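Local coordinates for phosphoribosylaminoimidazole-succinocarboxamide synthase (Ehrlichia chaffeensis str. Arkansas, PDB 3KRE), which catalyses the ATP-dependent joining of L-aspartate to 5-amino-1-(5-phospho-D-ribosyl)imidazole-4-carboxylate in de novo purine biosynthesis, giving the succinocarboxamide product SAICAR, at residues Ile53-Asn58 / Asp237-Asn242; Gly68-Tyr73 / Gly249-Ala254; Lys135-Glu140 / Leu175-Asn180. One frame throughout, in Å; residues are numbered along the deposited sequence.

Overall arrangement
Contacts 1 and 2 are neighbours whose segments interleave along the chain: 53-58 and 68-73 come early and close together, 237-242 and 249-254 late. Their centres lie about 17 Å apart, and they meet where Ile53 CD1 packs 3.6 Å from Tyr250 OH. The C-terminal helices 237-240 and 246-257, consecutive in the chain, thus return to cover hairpin 52-55/60-63 and helix 67-84. Contact 3 is formed entirely within the intervening sequence, its centre about 24 Å from each of the others, and sets helix 166-189 against strand 133-143 of the large antiparallel sheet. Contacts 1 and 2 tie the C-terminal end to the N-terminal part, while contact 3 attaches a long helix to the sheet.

Contact 1: residues Ile53-Asn58 / Asp237-Asn242; sequences ITAFNN and DRYRLN. With EDO (1,2-ethanediol), chain D.
One water oxygen is gripped from both segments: Phe56 N donates to it over 3.1 Å, and Arg240 NE does so over 3.1 Å. It bridges the turn of hairpin 52-55/60-63 and the short helix 237-240, which ends in a Schellman motif with Asn242, at positive phi, as its C-prime residue. Because Arg240 is stretched out from CG to NE, its guanidinium reaches well beyond the apolar part of the contact. There Arg240 NH1 donates to Asp237 OD1 over 2.8 Å in a salt bridge; the nitrogen keeps this partner near the guanidinium plane but meets the oxygen from above the plane of the carboxylate. Asp237 OD2 is paired in turn with Arg224 and Arg233. A 1,2-ethanediol molecule, probably from the crystallisation liquor, accepts bonds from NH1 and NH2 of Arg240.

Apart from these polar bonds, strand side chains meet the helix. Ile53 CG2 sits almost centrally over one face of the Tyr239 ring, 3.5 Å from its centroid and only 4° off the ring normal, a CH-pi contact. With CG1 anti to the backbone N (chi1 -163°), the other branch runs along the same aromatic side chain until CD1 lies 3.6 Å from Tyr239 CB. A branched aliphatic residue suits this place, since its two arms cover ring and stem together; Tyr239 also makes a cation-pi contact with Lys60. Small Ala55 lets the helix come close, its CB resting 3.8 Å from Arg240 CG. At the margin the Phe56 ring turns its edge to the end of the helix, CE2 lying 3.5 Å from Arg240 O, near the plane of the ring.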
loop_
_atom_site.group_PDB
_atom_site.type_symbol
_atom_site.label_atom_id
_atom_site.label_comp_id
_atom_site.label_asym_id
_atom_site.label_seq_id
_atom_site.Cartn_x
_atom_site.Cartn_y
_atom_site.Cartn_z
ATOM N N ILE A 53 7.432 -12.685 -2.405
ATOM C CA ILE A 53 7.265 -11.943 -1.141
ATOM C C ILE A 53 8.653 -11.843 -0.520
ATOM O O ILE A 53 9.461 -12.753 -0.643
ATOM C CB ILE A 53 6.245 -12.679 -0.204
ATOM C CG1 ILE A 53 5.701 -11.782 0.930
ATOM C CG2 ILE A 53 6.863 -13.988 0.397
ATOM C CD1 ILE A 53 4.392 -12.390 1.585
ATOM N N THR A 54 8.952 -10.723 0.121
ATOM C CA THR A 54 10.213 -10.564 0.830
ATOM C C THR A 54 9.951 -9.878 2.174
ATOM O O THR A 54 8.985 -9.126 2.313
ATOM C CB THR A 54 11.173 -9.721 -0.002
ATOM O OG1 THR A 54 10.652 -8.403 -0.123
ATOM C CG2 THR A 54 11.305 -10.307 -1.447
ATOM N N ALA A 55 10.817 -10.120 3.142
ATOM C CA ALA A 55 10.739 -9.431 4.429
ATOM C C ALA A 55 12.137 -9.119 4.991
ATOM O O ALA A 55 13.143 -9.706 4.559
ATOM C CB ALA A 55 9.944 -10.293 5.419
ATOM N N PHE A 56 12.165 -8.190 5.954
ATOM C CA PHE A 56 13.341 -7.900 6.772
ATOM C C PHE A 56 14.493 -7.487 5.883
ATOM O O PHE A 56 15.556 -8.117 5.872
ATOM C CB PHE A 56 13.690 -9.099 7.656
ATOM C CG PHE A 56 12.540 -9.545 8.517
ATOM C CD1 PHE A 56 12.020 -8.699 9.487
ATOM C CD2 PHE A 56 11.961 -10.798 8.344
ATOM C CE1 PHE A 56 10.941 -9.101 10.286
ATOM C CE2 PHE A 56 10.890 -11.196 9.124
ATOM C CZ PHE A 56 10.387 -10.362 10.099
ATOM N N ASN A 57 14.235 -6.434 5.108
ATOM C CA ASN A 57 15.206 -5.920 4.142
ATOM C C ASN A 57 15.783 -7.008 3.247
ATOM O O ASN A 57 16.992 -7.033 3.007
ATOM C CB ASN A 57 16.335 -5.192 4.886
ATOM C CG ASN A 57 15.825 -4.020 5.678
ATOM O OD1 ASN A 57 15.192 -3.123 5.120
ATOM N ND2 ASN A 57 16.066 -4.028 6.986
ATOM N N ASN A 58 14.919 -7.904 2.763
ATOM C CA ASN A 58 15.322 -9.013 1.889
ATOM C C ASN A 58 16.222 -10.064 2.542
ATOM O O ASN A 58 16.939 -10.780 1.858
ATOM C CB ASN A 58 15.949 -8.483 0.578
ATOM C CG ASN A 58 15.105 -8.810 -0.644
ATOM O OD1 ASN A 58 14.475 -7.927 -1.242
ATOM N ND2 ASN A 58 15.062 -10.093 -1.003
ATOM N N ASP A 237 2.166 -10.111 7.409
ATOM C CA ASP A 237 2.678 -10.588 8.720
ATOM C C ASP A 237 2.598 -12.095 8.858
ATOM O O ASP A 237 3.391 -12.676 9.598
ATOM C CB ASP A 237 2.005 -9.938 9.943
ATOM C CG ASP A 237 2.634 -8.610 10.322
ATOM O OD1 ASP A 237 3.759 -8.313 9.859
ATOM O OD2 ASP A 237 1.979 -7.853 11.080
ATOM N N ARG A 238 1.682 -12.740 8.138
ATOM C CA ARG A 238 1.647 -14.220 8.175
ATOM C C ARG A 238 2.957 -14.806 7.643
ATOM O O ARG A 238 3.454 -15.807 8.152
ATOM C CB ARG A 238 0.446 -14.790 7.411
ATOM C CG ARG A 238 -0.911 -14.381 7.977
ATOM C CD ARG A 238 -2.030 -15.351 7.607
ATOM N NE ARG A 238 -1.823 -16.608 8.289
ATOM C CZ ARG A 238 -2.156 -16.852 9.569
ATOM N NH1 ARG A 238 -2.798 -15.950 10.299
ATOM N NH2 ARG A 238 -1.836 -18.010 10.112
ATOM N N TYR A 239 3.504 -14.159 6.619
ATOM C CA TYR A 239 4.818 -14.529 6.119
ATOM C C TYR A 239 5.932 -14.054 7.051
ATOM O O TYR A 239 6.809 -14.848 7.432
ATOM C CB TYR A 239 5.006 -13.992 4.711
ATOM C CG TYR A 239 6.389 -14.239 4.185
ATOM C CD1 TYR A 239 6.815 -15.525 3.890
ATOM C CD2 TYR A 239 7.285 -13.194 4.021
ATOM C CE1 TYR A 239 8.118 -15.762 3.445
ATOM C CE2 TYR A 239 8.569 -13.424 3.579
ATOM C CZ TYR A 239 8.977 -14.713 3.290
ATOM O OH TYR A 239 10.260 -14.984 2.832
ATOM N N ARG A 240 5.909 -12.783 7.453
ATOM C CA ARG A 240 6.979 -12.259 8.315
ATOM C C ARG A 240 7.181 -13.072 9.600
ATOM O O ARG A 240 8.318 -13.344 10.000
ATOM C CB ARG A 240 6.712 -10.816 8.701
ATOM C CG ARG A 240 6.836 -9.807 7.590
ATOM C CD ARG A 240 6.884 -8.419 8.225
ATOM N NE ARG A 240 6.746 -7.391 7.208
ATOM C CZ ARG A 240 5.621 -6.757 6.895
ATOM N NH1 ARG A 240 4.460 -7.040 7.491
ATOM N NH2 ARG A 240 5.665 -5.854 5.928
ATOM N N LEU A 241 6.069 -13.477 10.206
ATOM C CA LEU A 241 6.071 -14.159 11.500
ATOM C C LEU A 241 5.947 -15.686 11.366
ATOM O O LEU A 241 5.773 -16.386 12.365
ATOM C CB LEU A 241 4.945 -13.617 12.365
ATOM C CG LEU A 241 4.893 -12.113 12.531
ATOM C CD1 LEU A 241 3.677 -11.767 13.403
ATOM C CD2 LEU A 241 6.241 -11.636 13.086
ATOM N N ASN A 242 6.115 -16.179 10.132
ATOM C CA ASN A 242 6.026 -17.594 9.781
ATOM C C ASN A 242 4.835 -18.293 10.436
ATOM O O ASN A 242 4.976 -19.348 11.069
ATOM C CB ASN A 242 7.357 -18.318 10.066
ATOM C CG ASN A 242 7.455 -19.706 9.384
ATOM O OD1 ASN A 242 8.125 -20.606 9.909
ATOM N ND2 ASN A 242 6.793 -19.884 8.230
HETATM C C1 EDO D . 2.344 -4.635 5.309
HETATM O O1 EDO D . 3.290 -4.216 6.266
HETATM C C2 EDO D . 1.273 -5.503 5.957
HETATM O O2 EDO D . 1.859 -6.601 6.621
HETATM O O HOH W 1 9.639 -6.557 6.626
#

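Contact 2: residues Gly68-Tyr73 / Gly249-Ala254. With EDO (1,2-ethanediol), chain H.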
loop_
_atom_site.group_PDB
_atom_site.type_symbol
_atom_site.label_atom_id
_atom_site.label_comp_id
_atom_site.label_asym_id
_atom_site.label_seq_id
_atom_site.Cartn_x
_atom_site.Cartn_y
_atom_site.Cartn_z
ATOM N N GLY A 68 0.168 -12.682 -6.026
ATOM C CA GLY A 68 0.040 -11.531 -6.925
ATOM C C GLY A 68 -1.310 -11.347 -7.552
ATOM O O GLY A 68 -1.750 -10.219 -7.800
ATOM N N ILE A 69 -1.954 -12.463 -7.874
ATOM C CA ILE A 69 -3.281 -12.422 -8.420
ATOM C C ILE A 69 -4.225 -11.805 -7.403
ATOM O O ILE A 69 -5.003 -10.901 -7.713
ATOM C CB ILE A 69 -3.745 -13.836 -8.842
ATOM C CG1 ILE A 69 -2.897 -14.311 -10.042
ATOM C CG2 ILE A 69 -5.260 -13.839 -9.162
ATOM C CD1 ILE A 69 -3.124 -15.769 -10.449
ATOM N N LEU A 70 -4.165 -12.289 -6.169
ATOM C CA LEU A 70 -5.040 -11.749 -5.151
ATOM C C LEU A 70 -4.747 -10.274 -4.850
ATOM O O LEU A 70 -5.674 -9.470 -4.708
ATOM C CB LEU A 70 -4.990 -12.601 -3.877
ATOM C CG LEU A 70 -5.448 -14.036 -4.022
ATOM C CD1 LEU A 70 -5.194 -14.735 -2.665
ATOM C CD2 LEU A 70 -6.938 -14.083 -4.431
ATOM N N ASN A 71 -3.467 -9.897 -4.832
ATOM C CA ASN A 71 -3.084 -8.504 -4.596
ATOM C C ASN A 71 -3.560 -7.587 -5.730
ATOM O O ASN A 71 -4.086 -6.487 -5.486
ATOM C CB ASN A 71 -1.555 -8.361 -4.377
ATOM C CG ASN A 71 -1.107 -8.792 -2.994
ATOM O OD1 ASN A 71 0.100 -8.821 -2.690
ATOM N ND2 ASN A 71 -2.041 -9.137 -2.170
ATOM N N ASN A 72 -3.460 -8.075 -6.964
ATOM C CA ASN A 72 -3.982 -7.363 -8.116
ATOM C C ASN A 72 -5.485 -7.082 -7.976
ATOM O O ASN A 72 -5.949 -5.938 -8.116
ATOM C CB ASN A 72 -3.692 -8.167 -9.384
ATOM C CG ASN A 72 -4.182 -7.490 -10.623
ATOM O OD1 ASN A 72 -3.956 -6.271 -10.815
ATOM N ND2 ASN A 72 -4.856 -8.249 -11.484
ATOM N N TYR A 73 -6.245 -8.130 -7.691
ATOM C CA TYR A 73 -7.693 -7.989 -7.493
ATOM C C TYR A 73 -8.054 -7.103 -6.300
ATOM O O TYR A 73 -8.911 -6.231 -6.416
ATOM C CB TYR A 73 -8.369 -9.331 -7.349
ATOM C CG TYR A 73 -8.370 -10.171 -8.612
ATOM C CD1 TYR A 73 -8.580 -9.571 -9.860
ATOM C CD2 TYR A 73 -8.273 -11.546 -8.552
ATOM C CE1 TYR A 73 -8.635 -10.312 -11.002
ATOM C CE2 TYR A 73 -8.325 -12.317 -9.703
ATOM C CZ TYR A 73 -8.498 -11.676 -10.935
ATOM O OH TYR A 73 -8.591 -12.380 -12.130
ATOM N N GLY A 249 -4.881 -16.286 4.100
ATOM C CA GLY A 249 -5.205 -14.960 4.668
ATOM C C GLY A 249 -5.521 -13.974 3.566
ATOM O O GLY A 249 -6.515 -13.291 3.610
ATOM N N TYR A 250 -4.697 -13.945 2.524
ATOM C CA TYR A 250 -4.931 -13.021 1.407
ATOM C C TYR A 250 -6.248 -13.372 0.714
ATOM O O TYR A 250 -6.990 -12.477 0.319
ATOM C CB TYR A 250 -3.810 -13.087 0.379
ATOM C CG TYR A 250 -2.483 -12.469 0.791
ATOM C CD1 TYR A 250 -1.812 -11.620 -0.068
ATOM C CD2 TYR A 250 -1.919 -12.697 2.042
ATOM C CE1 TYR A 250 -0.585 -11.033 0.285
ATOM C CE2 TYR A 250 -0.687 -12.109 2.406
ATOM C CZ TYR A 250 -0.021 -11.311 1.504
ATOM O OH TYR A 250 1.174 -10.734 1.866
ATOM N N ARG A 251 -6.538 -14.662 0.585
ATOM C CA ARG A 251 -7.796 -15.092 -0.029
ATOM C C ARG A 251 -9.002 -14.740 0.825
ATOM O O ARG A 251 -10.052 -14.341 0.308
ATOM C CB ARG A 251 -7.816 -16.589 -0.330
ATOM C CG ARG A 251 -8.819 -16.950 -1.419
ATOM C CD ARG A 251 -8.838 -18.440 -1.693
ATOM N NE ARG A 251 -7.606 -18.859 -2.372
ATOM C CZ ARG A 251 -6.688 -19.691 -1.889
ATOM N NH1 ARG A 251 -6.819 -20.256 -0.690
ATOM N NH2 ARG A 251 -5.633 -19.980 -2.630
ATOM N N GLU A 252 -8.868 -14.857 2.139
ATOM C CA GLU A 252 -9.944 -14.383 3.013
ATOM C C GLU A 252 -10.258 -12.895 2.800
ATOM O O GLU A 252 -11.440 -12.492 2.746
ATOM C CB GLU A 252 -9.588 -14.678 4.481
ATOM C CG GLU A 252 -10.594 -14.189 5.535
ATOM C CD GLU A 252 -10.389 -14.781 6.946
ATOM O OE1 GLU A 252 -9.741 -15.855 7.085
ATOM O OE2 GLU A 252 -10.929 -14.198 7.914
ATOM N N VAL A 253 -9.217 -12.068 2.682
ATOM C CA VAL A 253 -9.429 -10.642 2.453
ATOM C C VAL A 253 -10.173 -10.485 1.106
ATOM O O VAL A 253 -11.187 -9.759 1.011
ATOM C CB VAL A 253 -8.111 -9.848 2.425
ATOM C CG1 VAL A 253 -8.360 -8.349 2.011
ATOM C CG2 VAL A 253 -7.397 -9.956 3.778
ATOM N N ALA A 254 -9.691 -11.175 0.076
ATOM C CA ALA A 254 -10.350 -11.083 -1.232
ATOM C C ALA A 254 -11.806 -11.527 -1.206
ATOM O O ALA A 254 -12.687 -10.891 -1.813
ATOM C CB ALA A 254 -9.593 -11.852 -2.285
HETATM C C1 EDO H . -6.544 -16.505 7.600
HETATM O O1 EDO H . -7.555 -16.941 8.523
HETATM C C2 EDO H . -5.401 -17.499 7.414
HETATM O O2 EDO H . -5.936 -18.828 7.276
#
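Tyr250 reaches from helix 246-257 toward helix 67-84, and each part of its side chain has a different neighbour. Its CB lies 3.7 Å from Leu70 CD1, an aliphatic contact at the base of the side chain. CG stands anti to the carbonyl carbon (chi1 -72°), and from there the ring extends beside the first turns of the other helix. Along one edge, at CD1 and CE1, it is met by the side-chain amide of Asn71, which lies near the plane of the ring, the two flat groups being only 26° apart; the amide thus fits alongside the aromatic edge without covering a face. At the tip, OH is hydrogen-bonded to Asp221 OD1, so the buried hydroxyl has a polar partner.

This near-parallel helix packing sets C-terminal helix 246-257 against helix 67-84 from the early part of the chain: the two short axes approach to 9.7 Å and are inclined by 27°. Leu70 is the main apolar side chain between them. Its two methyls spread over successive turns of the facing helix: CD1 reaches the backbone, 3.5 Å from Arg251 N and 4.0 Å from Arg251 CB, whereas CD2 lies 4.1 Å from Ala254 CB. A forked leucine suits this span, and alanine one turn after Tyr250 offers only a methyl, allowing Leu70 and Ala254 to bring their CA atoms within 6.6 Å. Arg251 contributes its aliphatic base here and sends its charged end elsewhere, where NH2 forms a salt bridge with Glu66 OE1, just ahead of helix 67-84. Glu252 points away from this interface; its OE1 accepts a 2.8 Å hydrogen bond from O1 of a 1,2-ethanediol molecule.

Contact 3: residues Lys135-Glu140 / Leu175-Asn180. With EDO (1,2-ethanediol), chain L.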
loop_
_atom_site.group_PDB
_atom_site.type_symbol
_atom_site.label_atom_id
_atom_site.label_comp_id
_atom_site.label_asym_id
_atom_site.label_seq_id
_atom_site.Cartn_x
_atom_site.Cartn_y
_atom_site.Cartn_z
ATOM N N LYS A 135 -5.432 7.012 20.165
ATOM C CA LYS A 135 -6.553 7.908 20.281
ATOM C C LYS A 135 -6.880 8.539 18.937
ATOM O O LYS A 135 -8.053 8.799 18.630
ATOM C CB LYS A 135 -6.259 9.013 21.287
ATOM C CG LYS A 135 -7.494 9.806 21.656
ATOM C CD LYS A 135 -7.421 10.309 23.097
ATOM C CE LYS A 135 -8.759 10.829 23.595
ATOM N NZ LYS A 135 -8.997 12.254 23.201
ATOM N N SER A 136 -5.839 8.796 18.151
ATOM C CA SER A 136 -6.022 9.274 16.786
ATOM C C SER A 136 -4.942 8.648 15.902
ATOM O O SER A 136 -3.881 8.296 16.381
ATOM C CB SER A 136 -5.976 10.791 16.726
ATOM O OG SER A 136 -4.753 11.333 17.196
ATOM N N PRO A 137 -5.222 8.486 14.602
ATOM C CA PRO A 137 -4.192 7.806 13.768
ATOM C C PRO A 137 -2.851 8.532 13.735
ATOM O O PRO A 137 -2.794 9.780 13.756
ATOM C CB PRO A 137 -4.795 7.802 12.354
ATOM C CG PRO A 137 -6.240 8.102 12.521
ATOM C CD PRO A 137 -6.437 8.813 13.847
ATOM N N ILE A 138 -1.788 7.750 13.631
ATOM C CA ILE A 138 -0.442 8.255 13.566
ATOM C C ILE A 138 0.165 8.051 12.171
ATOM O O ILE A 138 0.343 6.930 11.722
ATOM C CB ILE A 138 0.475 7.581 14.616
ATOM C CG1 ILE A 138 -0.030 7.898 16.013
ATOM C CG2 ILE A 138 1.938 8.083 14.461
ATOM C CD1 ILE A 138 0.631 7.151 17.145
ATOM N N ILE A 139 0.533 9.159 11.548
ATOM C CA ILE A 139 1.204 9.175 10.289
ATOM C C ILE A 139 2.692 9.300 10.537
ATOM O O ILE A 139 3.127 10.167 11.302
ATOM C CB ILE A 139 0.766 10.334 9.431
ATOM C CG1 ILE A 139 -0.683 10.106 9.022
ATOM C CG2 ILE A 139 1.669 10.449 8.166
ATOM C CD1 ILE A 139 -1.285 11.211 8.225
ATOM N N GLU A 140 3.438 8.435 9.887
ATOM C CA GLU A 140 4.897 8.525 9.830
ATOM C C GLU A 140 5.370 8.492 8.377
ATOM O O GLU A 140 4.790 7.776 7.540
ATOM C CB GLU A 140 5.505 7.372 10.596
ATOM C CG GLU A 140 5.256 7.315 12.130
ATOM C CD GLU A 140 5.925 6.128 12.798
ATOM O OE1 GLU A 140 5.833 5.017 12.240
ATOM O OE2 GLU A 140 6.554 6.301 13.863
ATOM N N LEU A 175 -5.213 13.644 2.696
ATOM C CA LEU A 175 -5.590 12.519 1.826
ATOM C C LEU A 175 -5.367 11.195 2.540
ATOM O O LEU A 175 -6.205 10.292 2.437
ATOM C CB LEU A 175 -4.790 12.537 0.501
ATOM C CG LEU A 175 -5.115 13.665 -0.474
ATOM C CD1 LEU A 175 -4.111 13.656 -1.689
ATOM C CD2 LEU A 175 -6.601 13.600 -0.972
ATOM N N SER A 176 -4.225 11.067 3.227
ATOM C CA SER A 176 -3.900 9.844 3.960
ATOM C C SER A 176 -4.932 9.543 5.025
ATOM O O SER A 176 -5.378 8.388 5.165
ATOM C CB SER A 176 -2.459 9.908 4.536
ATOM O OG SER A 176 -1.523 9.916 3.477
ATOM N N LEU A 177 -5.342 10.546 5.796
ATOM C CA LEU A 177 -6.369 10.359 6.803
ATOM C C LEU A 177 -7.753 10.050 6.186
ATOM O O LEU A 177 -8.526 9.265 6.747
ATOM C CB LEU A 177 -6.441 11.597 7.727
ATOM C CG LEU A 177 -5.167 11.798 8.551
ATOM C CD1 LEU A 177 -5.165 13.128 9.345
ATOM C CD2 LEU A 177 -4.999 10.554 9.490
ATOM N N LYS A 178 -8.081 10.681 5.064
ATOM C CA LYS A 178 -9.352 10.412 4.387
ATOM C C LYS A 178 -9.350 8.956 3.877
ATOM O O LYS A 178 -10.334 8.222 4.057
ATOM C CB LYS A 178 -9.588 11.401 3.234
ATOM C CG LYS A 178 -10.884 11.181 2.412
ATOM C CD LYS A 178 -11.179 12.373 1.414
ATOM C CE LYS A 178 -12.271 11.968 0.355
ATOM N NZ LYS A 178 -12.555 13.028 -0.661
ATOM N N ILE A 179 -8.241 8.559 3.287
ATOM C CA ILE A 179 -8.065 7.179 2.807
ATOM C C ILE A 179 -8.195 6.217 3.982
ATOM O O ILE A 179 -8.853 5.170 3.872
ATOM C CB ILE A 179 -6.715 7.015 2.031
ATOM C CG1 ILE A 179 -6.786 7.755 0.701
ATOM C CG2 ILE A 179 -6.386 5.500 1.794
ATOM C CD1 ILE A 179 -5.439 8.071 0.037
ATOM N N ASN A 180 -7.564 6.550 5.114
ATOM C CA ASN A 180 -7.688 5.732 6.308
ATOM C C ASN A 180 -9.163 5.581 6.703
ATOM O O ASN A 180 -9.626 4.484 6.982
ATOM C CB ASN A 180 -6.877 6.336 7.454
ATOM C CG ASN A 180 -6.883 5.459 8.725
ATOM O OD1 ASN A 180 -6.866 4.227 8.656
ATOM N ND2 ASN A 180 -6.908 6.115 9.897
HETATM C C1 EDO L . -4.065 13.209 13.992
HETATM O O1 EDO L . -4.749 11.938 13.933
HETATM C C2 EDO L . -3.199 13.261 15.255
HETATM O O2 EDO L . -2.499 12.004 15.469
#
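Ile139 swings CG1 to the side of its backbone N (chi1 -68°) and the chain runs on extended, which carries CD1 across to helix 166-189; in Asn180, CG is instead anti to the backbone N (chi1 -176°), laying the amide beside Pro137. Ile139 CD1 reaches the helix between two residues, 3.9 Å from Leu177 CG and 4.1 Å from Ser176 CB. The beta-branched side chain of Ile139 suits a strand, and its CD1 extends to the branched end of Leu177, so that two hydrocarbon surfaces meet; Ser176, being small, lets the strand's methyl approach the helix surface. Its hydroxyl is turned back to its own helix, where OG is hydrogen-bonded to Ile172 O.

Pro137 meets Leu177 as well, and Asn180 one turn on. CD2 of Leu177 lies 4.0 Å from Pro137 CB, and Asn180 ND2 comes within 3.4 Å of Pro137 CG. This last approach is van der Waals packing against a ring carbon; the polar end of Asn180 has its needs met elsewhere, with OD1 bonded to Asn116 ND2. Both hydroxyls of a 1,2-ethanediol molecule, probably from the crystallisation liquor, donate to Pro137 O, the shorter bond running 2.8 Å from O2.

No hydrogen bond joins the segments, and the axes of strand 137-140 and helix 175-180 are inclined at 135°, with the closest approach 10.1 Å. Ser176 and Asn180 continue the packing onto strand 110-115, which pairs with 133-143, and strand 192-204 beyond it: the arrangement is a two-layer alpha+beta packing, a long helix against an antiparallel sheet.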